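Local atomic coordinates of putative glyoxalase (Bacillus halodurans C-125, PDB entry 3CT8), a protein that probably acts as a glyoxalase of the vicinal oxygen chelate superfamily and binds zinc at sites shared between two subunits. Residues A[80-83]-A[87-90]; A[102-107]-A[118-123]; A[114-119]-A[138-143]. One frame throughout, in Å; residues are numbered along the deposited sequence.

Contact 1: residues A[80-83]-A[87-90]; sequences FHRK and LNHL. With ZN (zinc ion), chain B.
Asn88 and Arg82 carry most of this contact, and their meeting combines a hydrogen bond with aliphatic packing. The amide ND2 of Asn88 donates to the backbone O of Arg82 at 2.8 Å, and the bond is nearly straight, 172° at the hydrogen. The acceptor lies in the Asn88 amide plane, whereas the donor stands well above the carbonyl plane of Arg82. Having CG anti to the backbone N (chi1 177°) swings the amide of Asn88 across to the loop. There Arg82 crosses it, CG resting 3.5 Å from Asn88 ND2 and CD 3.7 Å from the backbone O of Asn88. The guanidinium is held from elsewhere: NH1 forms a salt bridge with Glu134 and a hydrogen bond with the carbonyl of Arg138.

Leu87 and Phe80 meet through ring edge and backbone. The ring of Phe80 presents its edge to the strand, CZ reaching Leu87 O at 3.4 Å, while Ile139 packs against both Phe80 and Leu87.

On its other side the Asn88 amide faces the metal ligand. OD1 accepts from His89 ND1, in the carbonyl plane and on a lone pair; the modelled 2.5 Å between these two atoms is doubtfully short, but such a bond would restrain the imidazole's rotation. NE2 of His89 binds zinc at 2.3 Å. Glu142 of the same chain and His23 of the second subunit also bind this ion. Asn88 thus sits in the second shell, where it probably orients a first-shell histidine, in the shared intersubunit metal site of a vicinal oxygen chelate protein.

Contact 2: residues A[102-107]-A[118-123]; sequences ELTQKL and DRHPFA
Thr104, on the helix, and His120, in the loop, meet across the gap between helix and loop, and between these two segments theirs is the one side-chain contact. It is chiefly polar. NE2 of His120 donates to OG1 of Thr104 at 3.1 Å, with the hydroxyl oxygen near the ring edge but tilted 22° out of the imidazole plane. The side chains arrive from opposite directions, so the bond bridges backbones that stay well apart: even the nearest CA atoms, those of Thr104 and Pro121, are 9.1 Å from each other. His120 has CG anti to its backbone N (chi1 -175°), which extends the ring from the loop toward the helix. OG1 of Thr104 also hydrogen-bonds to the carbonyl of Val100, one turn earlier, so the hydroxyl is gripped both by its own helix and by the loop.

Van der Waals packing adds a little at the same place. The methyl CG2 of Thr104 lies 3.6 Å from His120 NE2 and 3.8 Å from His120 CE1. One face of the imidazole is touched by the following residue: CB of Pro121 sits 3.3 Å above its plane, displaced toward the rim. The peptide bond between His120 and Pro121 is cis.

Within the fold, the contact lies at the surface and joins the long loop between helix 97-110 and strand 130-134 to that helix. Val131 of the strand touches both Thr104 and His120, while Ile114 packs on Thr104 from the loop. Leu107 faces inward to Val131 and Cys133, and Trp40 of helix 31-44 packs against Leu107 and Lys106, placing the contact where the helix, the loop and strand 130-134 come together.

Contact 3: residues A[114-119]-A[138-143]; sequences ILYEDR and RIKVEI. With ZN (zinc ion), chain B.
Lys140, the first strand residue of 138-143, follows Ile139, whose backbone N bonds the Asp135 carboxylate, and meets both Leu115 and Tyr116 in the loop. The aliphatic part of Lys140 comes first: its CD lies 3.7 Å from Leu115 CD1, the two side chains crossing at a slant. A bend at chi3 (69°) then turns the amine to the phenol of Tyr116, the two side chains crossing at about a right angle. NZ of Lys140 donates to Tyr116 OH at 3.0 Å, lying near the plane of the ring at its edge. The same amine also hydrogen-bonds to an unidentified molecule, probably from the crystallisation liquor.

Val141 turns away from the loop and packs on Cys133. Glu142 instead extends its chain with CG anti to the backbone N (chi1 178°), and its OE1 binds zinc at 2.1 Å. Its other oxygen, OE2, is hydrogen-bonded to NE2 of His128, so both carboxylate oxygens are engaged. With His89 and with His23 of the second subunit on the same ion, this glutamate belongs to the metal centre characteristic of vicinal oxygen chelate proteins.

From the N terminus, contact 1 comes first: it closes a short link of three residues running into strand 86-93. Contact 2 then folds the loop after helix 97-110 back onto the helix. Contact 3 opens inside that loop, at 114-119, and so interleaves with contact 2, the two sharing Asp118 and Arg119; it bridges a longer excursion through strand 130-134 to strand 140-144. Contacts 1 and 3 join on one sheet, where strands 86-93 and 140-144 run side by side and both reach the zinc. Contact 2 stays about 10 Å from contact 1 at the nearest atoms, but packs on contact 3 through Leu103 and Ile143, linking helix to sheet.

Contact 1: residues A[80-83]-A[87-90]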
loop_
_atom_site.group_PDB
_atom_site.type_symbol
_atom_site.label_atom_id
_atom_site.label_comp_id
_atom_site.label_asym_id
_atom_site.label_seq_id
_atom_site.Cartn_x
_atom_site.Cartn_y
_atom_site.Cartn_z
ATOM N N PHE A 80 -5.135 -13.597 6.934
ATOM C CA PHE A 80 -4.853 -12.923 5.672
ATOM C C PHE A 80 -4.483 -13.845 4.553
ATOM O O PHE A 80 -3.688 -14.752 4.732
ATOM C CB PHE A 80 -3.664 -12.004 5.869
ATOM C CG PHE A 80 -3.153 -11.417 4.625
ATOM C CD1 PHE A 80 -3.706 -10.249 4.112
ATOM C CD2 PHE A 80 -2.074 -11.978 3.980
ATOM C CE1 PHE A 80 -3.207 -9.661 2.968
ATOM C CE2 PHE A 80 -1.573 -11.409 2.818
ATOM C CZ PHE A 80 -2.150 -10.245 2.307
ATOM N N HIS A 81 -5.061 -13.582 3.392
ATOM C CA HIS A 81 -4.726 -14.327 2.183
ATOM C C HIS A 81 -4.561 -13.346 1.017
ATOM O O HIS A 81 -5.524 -12.712 0.599
ATOM C CB HIS A 81 -5.748 -15.407 1.872
ATOM C CG HIS A 81 -5.231 -16.410 0.907
ATOM N ND1 HIS A 81 -5.160 -16.162 -0.444
ATOM C CD2 HIS A 81 -4.685 -17.631 1.100
ATOM C CE1 HIS A 81 -4.628 -17.206 -1.047
ATOM N NE2 HIS A 81 -4.331 -18.110 -0.134
ATOM N N ARG A 82 -3.337 -13.234 0.486
ATOM C CA ARG A 82 -3.029 -12.238 -0.578
ATOM C C ARG A 82 -3.774 -12.389 -1.891
ATOM O O ARG A 82 -3.663 -11.531 -2.790
ATOM C CB ARG A 82 -1.519 -12.098 -0.863
ATOM C CG ARG A 82 -0.845 -13.259 -1.578
ATOM C CD ARG A 82 0.659 -13.000 -1.684
ATOM N NE ARG A 82 1.412 -14.115 -2.259
ATOM C CZ ARG A 82 1.921 -15.108 -1.554
ATOM N NH1 ARG A 82 1.814 -15.103 -0.240
ATOM N NH2 ARG A 82 2.579 -16.088 -2.173
ATOM N N LYS A 83 -4.505 -13.485 -1.992
ATOM C CA LYS A 83 -5.326 -13.788 -3.171
ATOM C C LYS A 83 -6.725 -13.156 -3.067
ATOM O O LYS A 83 -7.433 -12.959 -4.072
ATOM C CB LYS A 83 -5.483 -15.285 -3.383
ATOM C CG LYS A 83 -4.404 -16.020 -4.189
ATOM C CD LYS A 83 -4.379 -15.489 -5.582
ATOM C CE LYS A 83 -4.087 -16.566 -6.583
ATOM N NZ LYS A 83 -3.663 -15.969 -7.889
ATOM N N LEU A 87 -5.006 -6.135 0.026
ATOM C CA LEU A 87 -3.571 -6.133 -0.393
ATOM C C LEU A 87 -3.018 -7.457 -0.917
ATOM O O LEU A 87 -3.247 -8.508 -0.340
ATOM C CB LEU A 87 -2.693 -5.641 0.771
ATOM C CG LEU A 87 -1.167 -5.451 0.585
ATOM C CD1 LEU A 87 -0.869 -4.315 -0.422
ATOM C CD2 LEU A 87 -0.435 -5.175 1.904
ATOM N N ASN A 88 -2.292 -7.372 -2.036
ATOM C CA ASN A 88 -1.612 -8.534 -2.594
ATOM C C ASN A 88 -0.125 -8.383 -2.296
ATOM O O ASN A 88 0.506 -9.259 -1.751
ATOM C CB ASN A 88 -1.795 -8.690 -4.109
ATOM C CG ASN A 88 -0.989 -9.877 -4.656
ATOM O OD1 ASN A 88 0.070 -9.674 -5.254
ATOM N ND2 ASN A 88 -1.404 -11.105 -4.319
ATOM N N HIS A 89 0.451 -7.280 -2.742
ATOM C CA HIS A 89 1.879 -7.002 -2.473
ATOM C C HIS A 89 2.349 -5.563 -2.561
ATOM O O HIS A 89 1.708 -4.687 -3.148
ATOM C CB HIS A 89 2.775 -7.854 -3.345
ATOM C CG HIS A 89 2.789 -7.507 -4.798
ATOM N ND1 HIS A 89 1.806 -7.909 -5.689
ATOM C CD2 HIS A 89 3.766 -6.926 -5.544
ATOM C CE1 HIS A 89 2.169 -7.551 -6.912
ATOM N NE2 HIS A 89 3.344 -6.947 -6.850
ATOM N N LEU A 90 3.513 -5.370 -1.953
ATOM C CA LEU A 90 4.204 -4.089 -1.941
ATOM C C LEU A 90 5.517 -4.291 -2.647
ATOM O O LEU A 90 6.175 -5.309 -2.473
ATOM C CB LEU A 90 4.505 -3.612 -0.520
ATOM C CG LEU A 90 3.405 -3.276 0.497
ATOM C CD1 LEU A 90 4.069 -2.804 1.796
ATOM C CD2 LEU A 90 2.471 -2.215 -0.146
HETATM ZN ZN ZN B . 4.848 -6.335 -8.490
#

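Contact 2: residues A[102-107]-A[118-123]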
loop_
_atom_site.group_PDB
_atom_site.type_symbol
_atom_site.label_atom_id
_atom_site.label_comp_id
_atom_site.label_asym_id
_atom_site.label_seq_id
_atom_site.Cartn_x
_atom_site.Cartn_y
_atom_site.Cartn_z
ATOM N N GLU A 102 21.913 -9.184 -3.264
ATOM C CA GLU A 102 22.314 -9.121 -1.864
ATOM C C GLU A 102 21.146 -9.431 -0.973
ATOM O O GLU A 102 21.262 -10.223 -0.055
ATOM C CB GLU A 102 22.864 -7.725 -1.530
ATOM C CG GLU A 102 23.142 -7.461 -0.052
ATOM C CD GLU A 102 23.706 -6.070 0.202
ATOM O OE1 GLU A 102 24.700 -5.695 -0.460
ATOM O OE2 GLU A 102 23.175 -5.370 1.086
ATOM N N LEU A 103 20.006 -8.814 -1.265
ATOM C CA LEU A 103 18.798 -9.010 -0.446
ATOM C C LEU A 103 18.317 -10.449 -0.489
ATOM O O LEU A 103 17.835 -10.983 0.500
ATOM C CB LEU A 103 17.662 -8.056 -0.870
ATOM C CG LEU A 103 17.841 -6.557 -0.541
ATOM C CD1 LEU A 103 16.784 -5.669 -1.211
ATOM C CD2 LEU A 103 17.825 -6.362 0.964
ATOM N N THR A 104 18.474 -11.054 -1.657
ATOM C CA THR A 104 18.041 -12.444 -1.908
ATOM C C THR A 104 18.832 -13.390 -1.018
ATOM O O THR A 104 18.289 -14.305 -0.380
ATOM C CB THR A 104 18.257 -12.860 -3.390
ATOM O OG1 THR A 104 17.456 -12.034 -4.242
ATOM C CG2 THR A 104 17.870 -14.335 -3.638
ATOM N N GLN A 105 20.132 -13.149 -0.992
ATOM C CA GLN A 105 21.033 -13.945 -0.165
ATOM C C GLN A 105 20.698 -13.774 1.292
ATOM O O GLN A 105 20.680 -14.754 2.014
ATOM C CB GLN A 105 22.504 -13.680 -0.444
ATOM C CG GLN A 105 22.998 -14.555 -1.562
ATOM C CD GLN A 105 22.872 -16.059 -1.235
ATOM O OE1 GLN A 105 22.748 -16.896 -2.138
ATOM N NE2 GLN A 105 22.865 -16.395 0.055
ATOM N N LYS A 106 20.425 -12.537 1.703
ATOM C CA LYS A 106 20.041 -12.258 3.096
ATOM C C LYS A 106 18.791 -12.967 3.473
ATOM O O LYS A 106 18.677 -13.495 4.570
ATOM C CB LYS A 106 19.834 -10.766 3.450
ATOM C CG LYS A 106 21.029 -10.185 4.145
ATOM C CD LYS A 106 22.184 -9.940 3.237
ATOM C CE LYS A 106 22.036 -8.629 2.576
ATOM N NZ LYS A 106 22.208 -7.514 3.568
ATOM N N LEU A 107 17.833 -12.908 2.562
ATOM C CA LEU A 107 16.549 -13.546 2.779
ATOM C C LEU A 107 16.782 -15.030 3.056
ATOM O O LEU A 107 16.380 -15.551 4.098
ATOM C CB LEU A 107 15.591 -13.303 1.608
ATOM C CG LEU A 107 14.978 -11.890 1.612
ATOM C CD1 LEU A 107 14.116 -11.606 0.361
ATOM C CD2 LEU A 107 14.132 -11.692 2.910
ATOM N N ASP A 118 12.030 -20.776 -9.031
ATOM C CA ASP A 118 12.282 -21.436 -10.314
ATOM C C ASP A 118 12.555 -20.452 -11.423
ATOM O O ASP A 118 13.134 -20.804 -12.446
ATOM C CB ASP A 118 11.125 -22.352 -10.743
ATOM C CG ASP A 118 9.845 -21.602 -10.947
ATOM O OD1 ASP A 118 9.649 -20.584 -10.255
ATOM O OD2 ASP A 118 9.031 -22.054 -11.777
ATOM N N ARG A 119 12.113 -19.227 -11.228
ATOM C CA ARG A 119 12.299 -18.213 -12.252
ATOM C C ARG A 119 13.111 -17.038 -11.804
ATOM O O ARG A 119 13.445 -16.185 -12.622
ATOM C CB ARG A 119 10.949 -17.732 -12.759
ATOM C CG ARG A 119 10.238 -18.668 -13.720
ATOM C CD ARG A 119 8.818 -18.178 -13.912
ATOM N NE ARG A 119 8.028 -18.458 -12.715
ATOM C CZ ARG A 119 6.820 -17.969 -12.475
ATOM N NH1 ARG A 119 6.266 -17.097 -13.309
ATOM N NH2 ARG A 119 6.192 -18.307 -11.360
ATOM N N HIS A 120 13.424 -17.004 -10.515
ATOM C CA HIS A 120 14.203 -15.913 -9.938
ATOM C C HIS A 120 15.449 -15.654 -10.800
ATOM O O HIS A 120 16.090 -16.591 -11.237
ATOM C CB HIS A 120 14.602 -16.244 -8.492
ATOM C CG HIS A 120 15.302 -15.121 -7.784
ATOM N ND1 HIS A 120 16.617 -14.796 -8.033
ATOM C CD2 HIS A 120 14.884 -14.274 -6.813
ATOM C CE1 HIS A 120 16.970 -13.780 -7.267
ATOM N NE2 HIS A 120 15.936 -13.447 -6.515
ATOM N N PRO A 121 15.832 -14.372 -11.022
ATOM C CA PRO A 121 15.285 -13.105 -10.586
ATOM C C PRO A 121 14.401 -12.469 -11.642
ATOM O O PRO A 121 14.160 -11.248 -11.628
ATOM C CB PRO A 121 16.536 -12.254 -10.400
ATOM C CG PRO A 121 17.484 -12.737 -11.439
ATOM C CD PRO A 121 17.072 -14.160 -11.796
ATOM N N PHE A 122 13.902 -13.330 -12.521
ATOM C CA PHE A 122 13.022 -12.930 -13.623
ATOM C C PHE A 122 11.622 -13.507 -13.502
ATOM O O PHE A 122 10.952 -13.745 -14.490
ATOM C CB PHE A 122 13.628 -13.338 -14.981
ATOM C CG PHE A 122 14.929 -12.647 -15.302
ATOM C CD1 PHE A 122 14.942 -11.305 -15.703
ATOM C CD2 PHE A 122 16.120 -13.330 -15.243
ATOM C CE1 PHE A 122 16.108 -10.657 -15.999
ATOM C CE2 PHE A 122 17.315 -12.676 -15.534
ATOM C CZ PHE A 122 17.304 -11.340 -15.923
ATOM N N ALA A 123 11.179 -13.760 -12.292
ATOM C CA ALA A 123 9.823 -14.306 -12.122
ATOM C C ALA A 123 8.786 -13.350 -12.692
ATOM O O ALA A 123 7.712 -13.762 -13.077
ATOM C CB ALA A 123 9.514 -14.604 -10.669
#

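Contact 3: residues A[114-119]-A[138-143]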
loop_
_atom_site.group_PDB
_atom_site.type_symbol
_atom_site.label_atom_id
_atom_site.label_comp_id
_atom_site.label_asym_id
_atom_site.label_seq_id
_atom_site.Cartn_x
_atom_site.Cartn_y
_atom_site.Cartn_z
ATOM N N ILE A 114 11.243 -17.171 0.016
ATOM C CA ILE A 114 11.536 -16.672 -1.337
ATOM C C ILE A 114 10.603 -17.329 -2.348
ATOM O O ILE A 114 10.549 -18.565 -2.449
ATOM C CB ILE A 114 12.981 -16.919 -1.791
ATOM C CG1 ILE A 114 13.918 -15.902 -1.137
ATOM C CG2 ILE A 114 13.077 -16.718 -3.279
ATOM C CD1 ILE A 114 15.371 -16.042 -1.566
ATOM N N LEU A 115 9.912 -16.484 -3.120
ATOM C CA LEU A 115 8.927 -16.934 -4.116
ATOM C C LEU A 115 9.438 -17.056 -5.526
ATOM O O LEU A 115 10.381 -16.398 -5.950
ATOM C CB LEU A 115 7.713 -16.011 -4.122
ATOM C CG LEU A 115 6.957 -15.827 -2.801
ATOM C CD1 LEU A 115 5.863 -14.778 -2.979
ATOM C CD2 LEU A 115 6.358 -17.125 -2.294
ATOM N N TYR A 116 8.800 -17.980 -6.223
ATOM C CA TYR A 116 9.063 -18.278 -7.621
ATOM C C TYR A 116 10.536 -18.539 -7.861
ATOM O O TYR A 116 11.075 -18.082 -8.863
ATOM C CB TYR A 116 8.626 -17.080 -8.460
ATOM C CG TYR A 116 7.351 -16.444 -7.933
ATOM C CD1 TYR A 116 6.137 -17.098 -8.004
ATOM C CD2 TYR A 116 7.359 -15.160 -7.392
ATOM C CE1 TYR A 116 4.974 -16.498 -7.505
ATOM C CE2 TYR A 116 6.189 -14.551 -6.908
ATOM C CZ TYR A 116 5.018 -15.233 -6.949
ATOM O OH TYR A 116 3.887 -14.610 -6.486
ATOM N N GLU A 117 11.180 -19.261 -6.942
ATOM C CA GLU A 117 12.626 -19.542 -7.060
ATOM C C GLU A 117 13.005 -20.155 -8.393
ATOM O O GLU A 117 14.133 -20.028 -8.843
ATOM C CB GLU A 117 13.180 -20.451 -5.937
ATOM C CG GLU A 117 13.031 -19.886 -4.525
ATOM C CD GLU A 117 13.852 -20.626 -3.458
ATOM O OE1 GLU A 117 15.081 -20.810 -3.655
ATOM O OE2 GLU A 117 13.268 -20.943 -2.385
ATOM N N ASP A 118 12.030 -20.776 -9.031
ATOM C CA ASP A 118 12.282 -21.436 -10.314
ATOM C C ASP A 118 12.555 -20.452 -11.423
ATOM O O ASP A 118 13.134 -20.804 -12.446
ATOM C CB ASP A 118 11.125 -22.352 -10.743
ATOM C CG ASP A 118 9.845 -21.602 -10.947
ATOM O OD1 ASP A 118 9.649 -20.584 -10.255
ATOM O OD2 ASP A 118 9.031 -22.054 -11.777
ATOM N N ARG A 119 12.113 -19.227 -11.228
ATOM C CA ARG A 119 12.299 -18.213 -12.252
ATOM C C ARG A 119 13.111 -17.038 -11.804
ATOM O O ARG A 119 13.445 -16.185 -12.622
ATOM C CB ARG A 119 10.949 -17.732 -12.759
ATOM C CG ARG A 119 10.238 -18.668 -13.720
ATOM C CD ARG A 119 8.818 -18.178 -13.912
ATOM N NE ARG A 119 8.028 -18.458 -12.715
ATOM C CZ ARG A 119 6.820 -17.969 -12.475
ATOM N NH1 ARG A 119 6.266 -17.097 -13.309
ATOM N NH2 ARG A 119 6.192 -18.307 -11.360
ATOM N N ARG A 138 2.518 -13.417 5.327
ATOM C CA ARG A 138 2.253 -13.976 4.004
ATOM C C ARG A 138 1.923 -12.851 3.000
ATOM O O ARG A 138 1.394 -13.064 1.906
ATOM C CB ARG A 138 1.194 -15.059 3.968
ATOM C CG ARG A 138 1.729 -16.454 4.217
ATOM C CD ARG A 138 1.409 -17.030 5.541
ATOM N NE ARG A 138 0.160 -17.823 5.516
ATOM C CZ ARG A 138 -1.064 -17.347 5.735
ATOM N NH1 ARG A 138 -1.249 -16.054 6.001
ATOM N NH2 ARG A 138 -2.106 -18.162 5.684
ATOM N N ILE A 139 2.225 -11.626 3.394
ATOM C CA ILE A 139 2.057 -10.530 2.457
ATOM C C ILE A 139 3.257 -10.666 1.520
ATOM O O ILE A 139 4.405 -10.893 1.958
ATOM C CB ILE A 139 2.059 -9.156 3.152
ATOM C CG1 ILE A 139 0.790 -8.988 4.029
ATOM C CG2 ILE A 139 2.136 -8.039 2.091
ATOM C CD1 ILE A 139 0.805 -7.748 4.970
ATOM N N LYS A 140 2.981 -10.578 0.227
ATOM C CA LYS A 140 4.022 -10.661 -0.810
ATOM C C LYS A 140 4.769 -9.324 -0.900
ATOM O O LYS A 140 4.162 -8.240 -0.887
ATOM C CB LYS A 140 3.446 -11.117 -2.177
ATOM C CG LYS A 140 4.510 -11.302 -3.262
ATOM C CD LYS A 140 4.001 -12.008 -4.503
ATOM C CE LYS A 140 3.014 -11.224 -5.327
ATOM N NZ LYS A 140 2.534 -11.975 -6.581
ATOM N N VAL A 141 6.098 -9.440 -0.926
ATOM C CA VAL A 141 7.005 -8.322 -0.958
ATOM C C VAL A 141 8.007 -8.496 -2.080
ATOM O O VAL A 141 8.611 -9.554 -2.236
ATOM C CB VAL A 141 7.784 -8.184 0.372
ATOM C CG1 VAL A 141 8.623 -6.918 0.345
ATOM C CG2 VAL A 141 6.850 -8.103 1.542
ATOM N N GLU A 142 8.154 -7.416 -2.835
ATOM C CA GLU A 142 9.037 -7.320 -4.009
ATOM C C GLU A 142 10.008 -6.142 -3.967
ATOM O O GLU A 142 9.674 -5.024 -3.547
ATOM C CB GLU A 142 8.147 -7.194 -5.270
ATOM C CG GLU A 142 8.832 -7.027 -6.618
ATOM C CD GLU A 142 7.794 -6.706 -7.706
ATOM O OE1 GLU A 142 6.580 -6.881 -7.389
ATOM O OE2 GLU A 142 8.144 -6.264 -8.830
ATOM N N ILE A 143 11.232 -6.434 -4.384
ATOM C CA ILE A 143 12.314 -5.410 -4.503
ATOM C C ILE A 143 12.785 -5.521 -5.963
ATOM O O ILE A 143 13.266 -6.560 -6.403
ATOM C CB ILE A 143 13.449 -5.506 -3.448
ATOM C CG1 ILE A 143 12.867 -5.457 -2.040
ATOM C CG2 ILE A 143 14.407 -4.376 -3.609
ATOM C CD1 ILE A 143 12.314 -6.804 -1.607
HETATM ZN ZN ZN B . 4.848 -6.335 -8.490
#